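Local coordinates for protein cytidine deaminase (Burkholderia pseudomallei, PDB 3DMO) that probably scavenges cytidine and 2'-deoxycytidine for UMP synthesis, hydrolysing them with the help of zinc to uridine and 2'-deoxyuridine and releasing ammonium, at residues 13-18 against 112-117; 37-40 against 44-47; 68-73 against 78-83; 102-107 against 129-134. All blocks are in the same frame, centred on the assembly; numbering follows the deposited sequence. Where two conformers were deposited one is given.

Contact 1 (13-18 against 112-117); sequences ALIEAA and EVVLTN
Ile15 lies over Val114 and Thr116, and this one helix residue makes all the close contacts between 13-18 and 112-117. Its two branches divide the work. The ethyl arm runs across Val114 at about a right angle, with Ile15 CD1 3.8 Å and Ile15 CG1 3.9 Å from Val114 CG1. The CG2 branch, anti to the backbone N of Ile15 (chi1 -76° for CG1), meets Thr116 head on: the two side chains reach toward each other, and the methyls Ile15 CG2 and Thr116 CG2 stand 3.7 Å apart. Thr116 CG2 is also 3.8 Å from Ile15 CG1, which seats it in the fork of the isoleucine.

The threonine turns its methyl to the helix while its hydroxyl is used on another side. With OG1 anti to the backbone N (chi1 -166°), the oxygen is hydrogen-bonded to Asp121 O.

Helix 11-22 packs on one face of the mixed sheet of the cytidine deaminase fold. Val114 and Thr116 point to this face, whereas Val113 and Leu115, which alternate with them along the strand, are directed away from the helix. Ile15 also touches Val122 on the next strand, and Leu14, one residue earlier, reaches toward Ala84 of strand 80-87, so the helix bridges several strands. All three touching side chains are buried and they meet carbon to carbon, which means that the fit of branched aliphatic shapes, and no directional polar bond, holds the helix to this strand.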
loop_
_atom_site.group_PDB
_atom_site.type_symbol
_atom_site.label_atom_id
_atom_site.label_comp_id
_atom_site.label_asym_id
_atom_site.label_seq_id
_atom_site.Cartn_x
_atom_site.Cartn_y
_atom_site.Cartn_z
ATOM N N ALA A 13 -23.213 -10.527 18.623
ATOM C CA ALA A 13 -23.512 -9.112 18.440
ATOM C C ALA A 13 -22.451 -8.413 17.586
ATOM O O ALA A 13 -22.791 -7.583 16.741
ATOM C CB ALA A 13 -23.643 -8.422 19.782
ATOM N N LEU A 14 -21.180 -8.747 17.815
ATOM C CA LEU A 14 -20.067 -8.151 17.056
ATOM C C LEU A 14 -20.116 -8.590 15.583
ATOM O O LEU A 14 -19.844 -7.796 14.680
ATOM C CB LEU A 14 -18.714 -8.534 17.665
ATOM C CG LEU A 14 -17.652 -7.485 18.030
ATOM C CD1 LEU A 14 -16.247 -8.006 17.750
ATOM C CD2 LEU A 14 -17.842 -6.096 17.409
ATOM N N ILE A 15 -20.472 -9.850 15.352
ATOM C CA ILE A 15 -20.622 -10.370 13.987
ATOM C C ILE A 15 -21.766 -9.658 13.263
ATOM O O ILE A 15 -21.634 -9.280 12.094
ATOM C CB ILE A 15 -20.826 -11.903 13.980
ATOM C CG1 ILE A 15 -19.492 -12.613 14.252
ATOM C CG2 ILE A 15 -21.431 -12.372 12.647
ATOM C CD1 ILE A 15 -19.632 -14.073 14.732
ATOM N N GLU A 16 -22.883 -9.459 13.959
ATOM C CA GLU A 16 -24.013 -8.733 13.376
ATOM C C GLU A 16 -23.639 -7.302 12.979
ATOM O O GLU A 16 -24.101 -6.793 11.959
ATOM C CB GLU A 16 -25.241 -8.745 14.305
ATOM C CG GLU A 16 -25.995 -10.090 14.348
ATOM C CD GLU A 16 -26.355 -10.632 12.952
ATOM O OE1 GLU A 16 -27.023 -9.906 12.174
ATOM O OE2 GLU A 16 -25.964 -11.782 12.631
ATOM N N ALA A 17 -22.792 -6.662 13.780
ATOM C CA ALA A 17 -22.292 -5.322 13.454
ATOM C C ALA A 17 -21.343 -5.349 12.239
ATOM O O ALA A 17 -21.387 -4.456 11.395
ATOM C CB ALA A 17 -21.625 -4.687 14.674
ATOM N N ALA A 18 -20.511 -6.385 12.146
ATOM C CA ALA A 18 -19.612 -6.555 11.000
ATOM C C ALA A 18 -20.396 -6.759 9.697
ATOM O O ALA A 18 -20.023 -6.232 8.650
ATOM C CB ALA A 18 -18.654 -7.709 11.241
ATOM N N GLU A 112 -8.363 -9.961 20.261
ATOM C CA GLU A 112 -9.250 -11.061 19.883
ATOM C C GLU A 112 -9.814 -10.794 18.495
ATOM O O GLU A 112 -10.320 -9.706 18.229
ATOM C CB GLU A 112 -10.383 -11.216 20.904
ATOM C CG GLU A 112 -11.354 -12.347 20.594
ATOM C CD GLU A 112 -12.466 -12.474 21.628
ATOM O OE1 GLU A 112 -13.244 -11.513 21.797
ATOM O OE2 GLU A 112 -12.573 -13.547 22.262
ATOM N N VAL A 113 -9.708 -11.788 17.616
ATOM C CA VAL A 113 -10.142 -11.656 16.233
ATOM C C VAL A 113 -11.205 -12.728 15.956
ATOM O O VAL A 113 -10.931 -13.924 16.063
ATOM C CB VAL A 113 -8.937 -11.794 15.257
ATOM C CG1 VAL A 113 -9.400 -11.692 13.814
ATOM C CG2 VAL A 113 -7.869 -10.734 15.555
ATOM N N VAL A 114 -12.420 -12.285 15.645
ATOM C CA VAL A 114 -13.553 -13.169 15.373
ATOM C C VAL A 114 -13.796 -13.195 13.859
ATOM O O VAL A 114 -14.219 -12.191 13.280
ATOM C CB VAL A 114 -14.855 -12.678 16.094
ATOM C CG1 VAL A 114 -16.020 -13.627 15.825
ATOM C CG2 VAL A 114 -14.624 -12.497 17.604
ATOM N N LEU A 115 -13.512 -14.333 13.229
ATOM C CA LEU A 115 -13.628 -14.459 11.772
ATOM C C LEU A 115 -14.866 -15.255 11.415
ATOM O O LEU A 115 -15.132 -16.292 12.017
ATOM C CB LEU A 115 -12.387 -15.142 11.195
ATOM C CG LEU A 115 -11.072 -14.453 11.530
ATOM C CD1 LEU A 115 -9.914 -15.335 11.084
ATOM C CD2 LEU A 115 -11.029 -13.045 10.906
ATOM N N THR A 116 -15.613 -14.774 10.431
ATOM C CA THR A 116 -16.848 -15.447 10.041
ATOM C C THR A 116 -17.171 -15.267 8.552
ATOM O O THR A 116 -16.441 -14.597 7.823
ATOM C CB THR A 116 -18.034 -15.024 10.965
ATOM O OG1 THR A 116 -19.141 -15.915 10.772
ATOM C CG2 THR A 116 -18.477 -13.586 10.724
ATOM N N ASN A 117 -18.251 -15.892 8.100
ATOM C CA ASN A 117 -18.718 -15.712 6.731
ATOM C C ASN A 117 -20.209 -15.441 6.773
ATOM O O ASN A 117 -20.730 -15.061 7.823
ATOM C CB ASN A 117 -18.373 -16.924 5.857
ATOM C CG ASN A 117 -18.969 -18.217 6.385
ATOM O OD1 ASN A 117 -19.772 -18.206 7.314
ATOM N ND2 ASN A 117 -18.567 -19.340 5.803
#

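Contact 2 (37-40 against 44-47); sequences ALVT and KVFH
Thr40 and Phe46 slant across one another, the threonine methyl coming up to the rim of the aromatic ring. Thr40 CG2 sits near the ring plane, 3.8 Å from Phe46 CE2. The other branch of Thr40, OG1, lies between its own backbone N and carbonyl carbon (chi1 67°), which directs it to the turn of the hairpin. There it accepts a weak bond from Lys44 N at 3.1 Å, bent to 133° at the hydrogen, and is also hydrogen-bonded to Asp42 OD2 within the turn, so the hydroxyl has partners both in the turn and, weakly, at its far end.

Leu38 and Phe46 form the antiparallel hydrogen-bonded pair. Leu38 N reaches Phe46 O at 2.9 Å, and Phe46 N returns to Leu38 O at 2.8 Å. Their side chains leave on the same face, yet barely meet beyond CB. A further bond, Thr40 N to Lys44 O at 2.8 Å, closes the hairpin toward its turn.

On the reverse face are the non-hydrogen-bonded pairs Ala37 with His47 and Val39 with Val45. The two valines meet at an angle through their CG2 methyls, Val39 CG2 to Val45 CG2 being 4.1 Å, while Val45 CG1 leans diagonally to Ala37 CB at 4.3 Å.

This beta hairpin forms one margin of the chain's mixed sheet: strand 45-49 is outermost, and strand 34-40 bonds on its other edge to strand 80-87. Helix 11-22 packs on the face of Ala37 and His47, and helix 62-72 on that of Leu38 and Phe46, with Ala70 touching both.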
loop_
_atom_site.group_PDB
_atom_site.type_symbol
_atom_site.label_atom_id
_atom_site.label_comp_id
_atom_site.label_asym_id
_atom_site.label_seq_id
_atom_site.Cartn_x
_atom_site.Cartn_y
_atom_site.Cartn_z
ATOM N N ALA A 37 -16.126 -5.073 12.383
ATOM C CA ALA A 37 -16.607 -4.287 13.506
ATOM C C ALA A 37 -15.641 -4.432 14.660
ATOM O O ALA A 37 -15.305 -5.541 15.066
ATOM C CB ALA A 37 -17.999 -4.716 13.914
ATOM N N LEU A 38 -15.215 -3.287 15.175
ATOM C CA LEU A 38 -14.176 -3.196 16.189
ATOM C C LEU A 38 -14.811 -2.654 17.457
ATOM O O LEU A 38 -15.534 -1.648 17.402
ATOM C CB LEU A 38 -13.110 -2.218 15.688
ATOM C CG LEU A 38 -11.883 -1.854 16.505
ATOM C CD1 LEU A 38 -10.974 -3.065 16.701
ATOM C CD2 LEU A 38 -11.154 -0.736 15.775
ATOM N N VAL A 39 -14.570 -3.312 18.590
ATOM C CA VAL A 39 -15.114 -2.823 19.855
ATOM C C VAL A 39 -13.963 -2.416 20.755
ATOM O O VAL A 39 -13.005 -3.159 20.904
ATOM C CB VAL A 39 -16.085 -3.839 20.551
ATOM C CG1 VAL A 39 -15.388 -5.162 20.901
ATOM C CG2 VAL A 39 -16.738 -3.192 21.788
ATOM N N THR A 40 -14.064 -1.224 21.330
ATOM C CA THR A 40 -12.970 -0.642 22.096
ATOM C C THR A 40 -13.035 -1.015 23.575
ATOM O O THR A 40 -13.999 -1.630 24.034
ATOM C CB THR A 40 -12.977 0.894 21.981
ATOM O OG1 THR A 40 -14.146 1.409 22.630
ATOM C CG2 THR A 40 -12.995 1.333 20.521
ATOM N N LYS A 44 -17.257 1.091 22.750
ATOM C CA LYS A 44 -17.658 1.743 21.507
ATOM C C LYS A 44 -17.346 0.840 20.315
ATOM O O LYS A 44 -16.311 0.173 20.286
ATOM C CB LYS A 44 -16.944 3.080 21.356
ATOM C CG LYS A 44 -17.580 4.021 20.355
ATOM C CD LYS A 44 -17.148 5.455 20.644
ATOM C CE LYS A 44 -18.117 6.472 20.043
ATOM N NZ LYS A 44 -18.043 6.501 18.554
ATOM N N VAL A 45 -18.249 0.830 19.342
ATOM C CA VAL A 45 -18.120 -0.017 18.161
ATOM C C VAL A 45 -17.844 0.834 16.923
ATOM O O VAL A 45 -18.489 1.862 16.712
ATOM C CB VAL A 45 -19.374 -0.902 17.967
ATOM C CG1 VAL A 45 -19.300 -1.695 16.662
ATOM C CG2 VAL A 45 -19.517 -1.848 19.139
ATOM N N PHE A 46 -16.853 0.418 16.136
ATOM C CA PHE A 46 -16.534 1.076 14.877
ATOM C C PHE A 46 -16.713 0.111 13.709
ATOM O O PHE A 46 -16.181 -1.002 13.740
ATOM C CB PHE A 46 -15.098 1.618 14.902
ATOM C CG PHE A 46 -14.923 2.794 15.816
ATOM C CD1 PHE A 46 -15.057 4.095 15.329
ATOM C CD2 PHE A 46 -14.661 2.607 17.167
ATOM C CE1 PHE A 46 -14.913 5.193 16.175
ATOM C CE2 PHE A 46 -14.518 3.699 18.015
ATOM C CZ PHE A 46 -14.643 4.993 17.508
ATOM N N HIS A 47 -17.469 0.548 12.702
ATOM C CA HIS A 47 -17.658 -0.199 11.459
ATOM C C HIS A 47 -16.492 0.060 10.510
ATOM O O HIS A 47 -15.970 1.174 10.436
ATOM C CB HIS A 47 -18.926 0.261 10.742
ATOM C CG HIS A 47 -20.193 -0.271 11.327
ATOM N ND1 HIS A 47 -20.222 -1.090 12.435
ATOM C CD2 HIS A 47 -21.484 -0.075 10.970
ATOM C CE1 HIS A 47 -21.477 -1.387 12.727
ATOM N NE2 HIS A 47 -22.262 -0.781 11.855
#

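Contact 3 (68-73 against 78-83); sequences FSALAA and GEFAAI
A single aromatic ring, that of Phe80, supplies everything that 78-83 brings to this contact, spanning a distance at which the closest CA atoms, those of Ala70 and Phe80, are still 9.1 Å apart. The far end of the ring is met by two successive helix residues. Ala70 CB presses on it from an oblique direction, tightly, at 3.5 Å from Phe80 CE2 and 3.9 Å from Phe80 CZ. Leu71 approaches differently: its CD2 methyl lies at the rim, near the ring plane, 3.7 Å from Phe80 CZ and 4.0 Å from Phe80 CE1, and the two side chains cross at roughly a right angle. Phe80 CG is anti to the carbonyl carbon (chi1 -48°), and this sends the ring out from the strand to the helix.

Just past the phenylalanine the strand is irregular: Ala81 and Ala82 both face Val39 in a classic beta bulge. Leu38 of the neighbouring strand flanks the ring, as do Tyr75 and Leu111 from loops, while Leu106 of helix 97-107 touches Leu71. On the far side of helix 62-72, Ala72 packs on His47 of the second subunit. Phe80 thus lies in the layer between the sheet and helix 62-72, at the start of strand 80-87 and alongside the end of helix 97-107.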
loop_
_atom_site.group_PDB
_atom_site.type_symbol
_atom_site.label_atom_id
_atom_site.label_comp_id
_atom_site.label_asym_id
_atom_site.label_seq_id
_atom_site.Cartn_x
_atom_site.Cartn_y
_atom_site.Cartn_z
ATOM N N PHE A 68 -8.525 2.515 11.460
ATOM C CA PHE A 68 -8.170 3.913 11.167
ATOM C C PHE A 68 -9.255 4.883 11.665
ATOM O O PHE A 68 -8.943 5.978 12.160
ATOM C CB PHE A 68 -7.886 4.136 9.670
ATOM C CG PHE A 68 -6.741 3.316 9.118
ATOM C CD1 PHE A 68 -6.730 2.969 7.764
ATOM C CD2 PHE A 68 -5.687 2.895 9.926
ATOM C CE1 PHE A 68 -5.689 2.217 7.221
ATOM C CE2 PHE A 68 -4.632 2.140 9.391
ATOM C CZ PHE A 68 -4.639 1.803 8.034
ATOM N N SER A 69 -10.523 4.460 11.554
ATOM C CA SER A 69 -11.659 5.246 12.046
ATOM C C SER A 69 -11.608 5.413 13.564
ATOM O O SER A 69 -11.809 6.512 14.087
ATOM C CB SER A 69 -12.984 4.608 11.628
ATOM O OG SER A 69 -13.274 4.872 10.268
ATOM N N ALA A 70 -11.332 4.323 14.271
ATOM C CA ALA A 70 -11.183 4.367 15.722
ATOM C C ALA A 70 -9.997 5.248 16.147
ATOM O O ALA A 70 -10.108 6.025 17.092
ATOM C CB ALA A 70 -11.039 2.972 16.281
ATOM N N LEU A 71 -8.868 5.122 15.450
ATOM C CA LEU A 71 -7.706 5.984 15.705
ATOM C C LEU A 71 -8.036 7.465 15.534
ATOM O O LEU A 71 -7.676 8.290 16.376
ATOM C CB LEU A 71 -6.514 5.593 14.814
ATOM C CG LEU A 71 -5.434 4.611 15.312
ATOM C CD1 LEU A 71 -4.437 5.279 16.248
ATOM C CD2 LEU A 71 -6.006 3.360 15.977
ATOM N N ALA A 72 -8.737 7.793 14.454
ATOM C CA ALA A 72 -9.212 9.155 14.201
ATOM C C ALA A 72 -10.164 9.685 15.290
ATOM O O ALA A 72 -10.255 10.896 15.496
ATOM C CB ALA A 72 -9.863 9.235 12.832
ATOM N N ALA A 73 -10.842 8.772 15.989
ATOM C CA ALA A 73 -11.711 9.126 17.103
ATOM C C ALA A 73 -10.961 9.230 18.439
ATOM O O ALA A 73 -11.569 9.507 19.468
ATOM C CB ALA A 73 -12.887 8.125 17.208
ATOM N N GLY A 78 -3.663 -0.619 21.490
ATOM C CA GLY A 78 -3.919 -1.375 22.711
ATOM C C GLY A 78 -5.267 -1.100 23.349
ATOM O O GLY A 78 -5.608 -1.723 24.359
ATOM N N GLU A 79 -6.039 -0.181 22.774
ATOM C CA GLU A 79 -7.353 0.171 23.337
ATOM C C GLU A 79 -8.523 -0.589 22.728
ATOM O O GLU A 79 -9.676 -0.173 22.880
ATOM C CB GLU A 79 -7.606 1.673 23.232
ATOM C CG GLU A 79 -6.727 2.491 24.140
ATOM C CD GLU A 79 -7.270 3.874 24.366
ATOM O OE1 GLU A 79 -7.194 4.715 23.444
ATOM O OE2 GLU A 79 -7.762 4.123 25.479
ATOM N N PHE A 80 -8.229 -1.701 22.054
ATOM C CA PHE A 80 -9.263 -2.506 21.395
ATOM C C PHE A 80 -9.443 -3.873 22.045
ATOM O O PHE A 80 -8.466 -4.557 22.364
ATOM C CB PHE A 80 -8.985 -2.610 19.892
ATOM C CG PHE A 80 -8.674 -1.283 19.271
ATOM C CD1 PHE A 80 -7.372 -0.965 18.902
ATOM C CD2 PHE A 80 -9.672 -0.323 19.136
ATOM C CE1 PHE A 80 -7.077 0.288 18.362
ATOM C CE2 PHE A 80 -9.390 0.932 18.596
ATOM C CZ PHE A 80 -8.085 1.234 18.209
ATOM N N ALA A 81 -10.701 -4.240 22.268
ATOM C CA ALA A 81 -11.041 -5.520 22.883
ATOM C C ALA A 81 -11.148 -6.648 21.855
ATOM O O ALA A 81 -10.641 -7.750 22.075
ATOM C CB ALA A 81 -12.345 -5.391 23.648
ATOM N N ALA A 82 -11.818 -6.370 20.740
ATOM C CA ALA A 82 -12.103 -7.391 19.730
ATOM C C ALA A 82 -12.433 -6.767 18.386
ATOM O O ALA A 82 -12.940 -5.631 18.314
ATOM C CB ALA A 82 -13.273 -8.285 20.180
ATOM N N ILE A 83 -12.169 -7.530 17.327
ATOM C CA ILE A 83 -12.604 -7.185 15.977
ATOM C C ILE A 83 -13.267 -8.403 15.326
ATOM O O ILE A 83 -12.764 -9.518 15.449
ATOM C CB ILE A 83 -11.420 -6.630 15.116
ATOM C CG1 ILE A 83 -11.925 -6.022 13.798
ATOM C CG2 ILE A 83 -10.327 -7.678 14.919
ATOM C CD1 ILE A 83 -10.840 -5.258 13.027
#

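Contact 4 (102-107 against 129-134); sequences VMIELG and DLLPDA
Met103 is the first residue of 102-107 to meet the other segment, through the end of its chain. A bend at the last torsion (chi3 -68°) brings its CE methyl to Leu130 CD1 at 4.1 Å, the two side chains crossing at a slant. The same side chain lies about 5 Å from those of Cys99 and Glu63 and about 7 Å from the zinc, so it borders the active site, where Glu63 is the predicted proton donor.

Ile104 does the larger share. Its CD1 end pushes against Ala134 CB at 3.5 Å and comes to 3.9 Å from Leu131 O, while Ile104 CG2 touches both Leu131 CD2 and Ala134 CB, each at 4.1 Å. With chi1 at -144°, off a staggered value, both CG2 and the CD1 arm come to face 129-134. The residues it meets belong to the chain as it leaves helix 127-130: Leu131 is the first to depart from helical angles, and the chain then curls back through Pro132 and Asp133, returning Ala134 to the isoleucine. Helix 97-107 itself is the one that follows Cys96 and holds Cys99, two of the three cysteines on the zinc, as in the zinc-binding motif of cytidine deaminases. On the outer side of the curl, Asp133 forms a salt bridge with Arg123 of the third subunit.

Glu105 turns from the 129-134 segment to the second subunit, where its carboxylate is hydrogen-bonded to Tyr26, Tyr29 and the backbone N of Ala54, a predicted substrate-binding residue, all three of that subunit.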
loop_
_atom_site.group_PDB
_atom_site.type_symbol
_atom_site.label_atom_id
_atom_site.label_comp_id
_atom_site.label_asym_id
_atom_site.label_seq_id
_atom_site.Cartn_x
_atom_site.Cartn_y
_atom_site.Cartn_z
ATOM N N VAL A 102 -1.237 -4.454 10.451
ATOM C CA VAL A 102 -1.882 -3.291 11.072
ATOM C C VAL A 102 -2.619 -3.697 12.363
ATOM O O VAL A 102 -2.516 -3.010 13.381
ATOM C CB VAL A 102 -2.822 -2.575 10.085
ATOM C CG1 VAL A 102 -3.633 -1.484 10.780
ATOM C CG2 VAL A 102 -2.017 -1.988 8.927
ATOM N N MET A 103 -3.317 -4.828 12.332
ATOM C CA MET A 103 -3.959 -5.355 13.533
ATOM C C MET A 103 -2.978 -5.613 14.662
ATOM O O MET A 103 -3.286 -5.335 15.819
ATOM C CB MET A 103 -4.752 -6.629 13.240
ATOM C CG MET A 103 -6.044 -6.374 12.504
ATOM S SD MET A 103 -7.065 -7.857 12.449
ATOM C CE MET A 103 -6.103 -8.907 11.381
ATOM N N ILE A 104 -1.793 -6.131 14.342
ATOM C CA ILE A 104 -0.847 -6.447 15.406
ATOM C C ILE A 104 -0.256 -5.180 16.040
ATOM O O ILE A 104 -0.087 -5.124 17.256
ATOM C CB ILE A 104 0.226 -7.504 14.992
ATOM C CG1 ILE A 104 0.547 -8.401 16.207
ATOM C CG2 ILE A 104 1.476 -6.852 14.376
ATOM C CD1 ILE A 104 1.364 -9.625 15.896
ATOM N N GLU A 105 0.020 -4.165 15.222
ATOM C CA GLU A 105 0.539 -2.893 15.727
ATOM C C GLU A 105 -0.505 -2.106 16.530
ATOM O O GLU A 105 -0.217 -1.638 17.638
ATOM C CB GLU A 105 1.110 -2.053 14.591
ATOM C CG GLU A 105 1.500 -0.657 15.023
ATOM C CD GLU A 105 2.817 -0.219 14.445
ATOM O OE1 GLU A 105 3.381 -0.957 13.608
ATOM O OE2 GLU A 105 3.284 0.862 14.845
ATOM N N LEU A 106 -1.714 -1.984 15.991
ATOM C CA LEU A 106 -2.756 -1.199 16.632
ATOM C C LEU A 106 -3.521 -1.948 17.734
ATOM O O LEU A 106 -3.921 -1.346 18.726
ATOM C CB LEU A 106 -3.711 -0.632 15.580
ATOM C CG LEU A 106 -3.082 0.312 14.540
ATOM C CD1 LEU A 106 -4.149 0.812 13.566
ATOM C CD2 LEU A 106 -2.385 1.487 15.224
ATOM N N GLY A 107 -3.689 -3.257 17.577
ATOM C CA GLY A 107 -4.452 -4.048 18.544
ATOM C C GLY A 107 -3.600 -4.824 19.532
ATOM O O GLY A 107 -4.111 -5.270 20.563
ATOM N N ASP A 129 -1.583 -14.849 16.743
ATOM C CA ASP A 129 -1.687 -16.166 16.094
ATOM C C ASP A 129 -1.751 -16.058 14.570
ATOM O O ASP A 129 -1.226 -16.918 13.863
ATOM C CB ASP A 129 -2.905 -16.941 16.597
ATOM C CG ASP A 129 -2.759 -17.386 18.046
ATOM O OD1 ASP A 129 -1.626 -17.647 18.497
ATOM O OD2 ASP A 129 -3.786 -17.468 18.742
ATOM N N LEU A 130 -2.391 -14.997 14.077
ATOM C CA LEU A 130 -2.517 -14.751 12.637
ATOM C C LEU A 130 -1.190 -14.338 12.001
ATOM O O LEU A 130 -0.986 -14.514 10.791
ATOM C CB LEU A 130 -3.589 -13.690 12.366
ATOM C CG LEU A 130 -5.047 -14.113 12.520
ATOM C CD1 LEU A 130 -5.919 -12.883 12.492
ATOM C CD2 LEU A 130 -5.460 -15.095 11.430
ATOM N N LEU A 131 -0.291 -13.798 12.821
ATOM C CA LEU A 131 0.981 -13.278 12.328
ATOM C C LEU A 131 2.124 -13.693 13.252
ATOM O O LEU A 131 2.592 -12.884 14.070
ATOM C CB LEU A 131 0.908 -11.750 12.164
ATOM C CG LEU A 131 1.926 -11.063 11.244
ATOM C CD1 LEU A 131 1.777 -11.502 9.786
ATOM C CD2 LEU A 131 1.766 -9.559 11.361
ATOM N N PRO A 132 2.568 -14.963 13.137
ATOM C CA PRO A 132 3.605 -15.474 14.043
ATOM C C PRO A 132 4.958 -14.804 13.812
ATOM O O PRO A 132 5.337 -14.532 12.665
ATOM C CB PRO A 132 3.664 -16.971 13.719
ATOM C CG PRO A 132 3.102 -17.106 12.335
ATOM C CD PRO A 132 2.112 -15.986 12.168
ATOM N N ASP A 133 5.658 -14.520 14.910
ATOM C CA ASP A 133 6.928 -13.819 14.863
ATOM C C ASP A 133 6.825 -12.579 13.974
ATOM O O ASP A 133 7.541 -12.455 12.976
ATOM C CB ASP A 133 8.045 -14.748 14.384
ATOM C CG ASP A 133 9.419 -14.097 14.474
ATOM O OD1 ASP A 133 9.589 -13.159 15.300
ATOM O OD2 ASP A 133 10.328 -14.517 13.719
ATOM N N ALA A 134 5.921 -11.677 14.350
ATOM C CA ALA A 134 5.636 -10.469 13.576
ATOM C C ALA A 134 6.804 -9.497 13.522
ATOM O O ALA A 134 7.632 -9.452 14.437
ATOM C CB ALA A 134 4.398 -9.775 14.116
#

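Contacts 1, 2 and 3 share one mixed sheet. Contact 1 has helix 11-22 on one face; contact 3 has helix 62-72 on the other; contact 2, the marginal hairpin, serves both, its centre about 7 Å from that of contact 3 and about 10 Å from that of contact 1. Strand 80-87 links them: Val39 N bonds Ala82 O at 2.8 Å, and Val114 N bonds Ile83 O at 2.8 Å. Contact 4 joins contact 3 through Gly78 N to Leu106 O, 2.9 Å, and meets contact 1 where Val113 packs on Leu130. A zinc ion lies about 7 Å from the Met103 side chain of contact 4, whereas that of Leu38 in contact 2 is about 14 Å from a bound zinc.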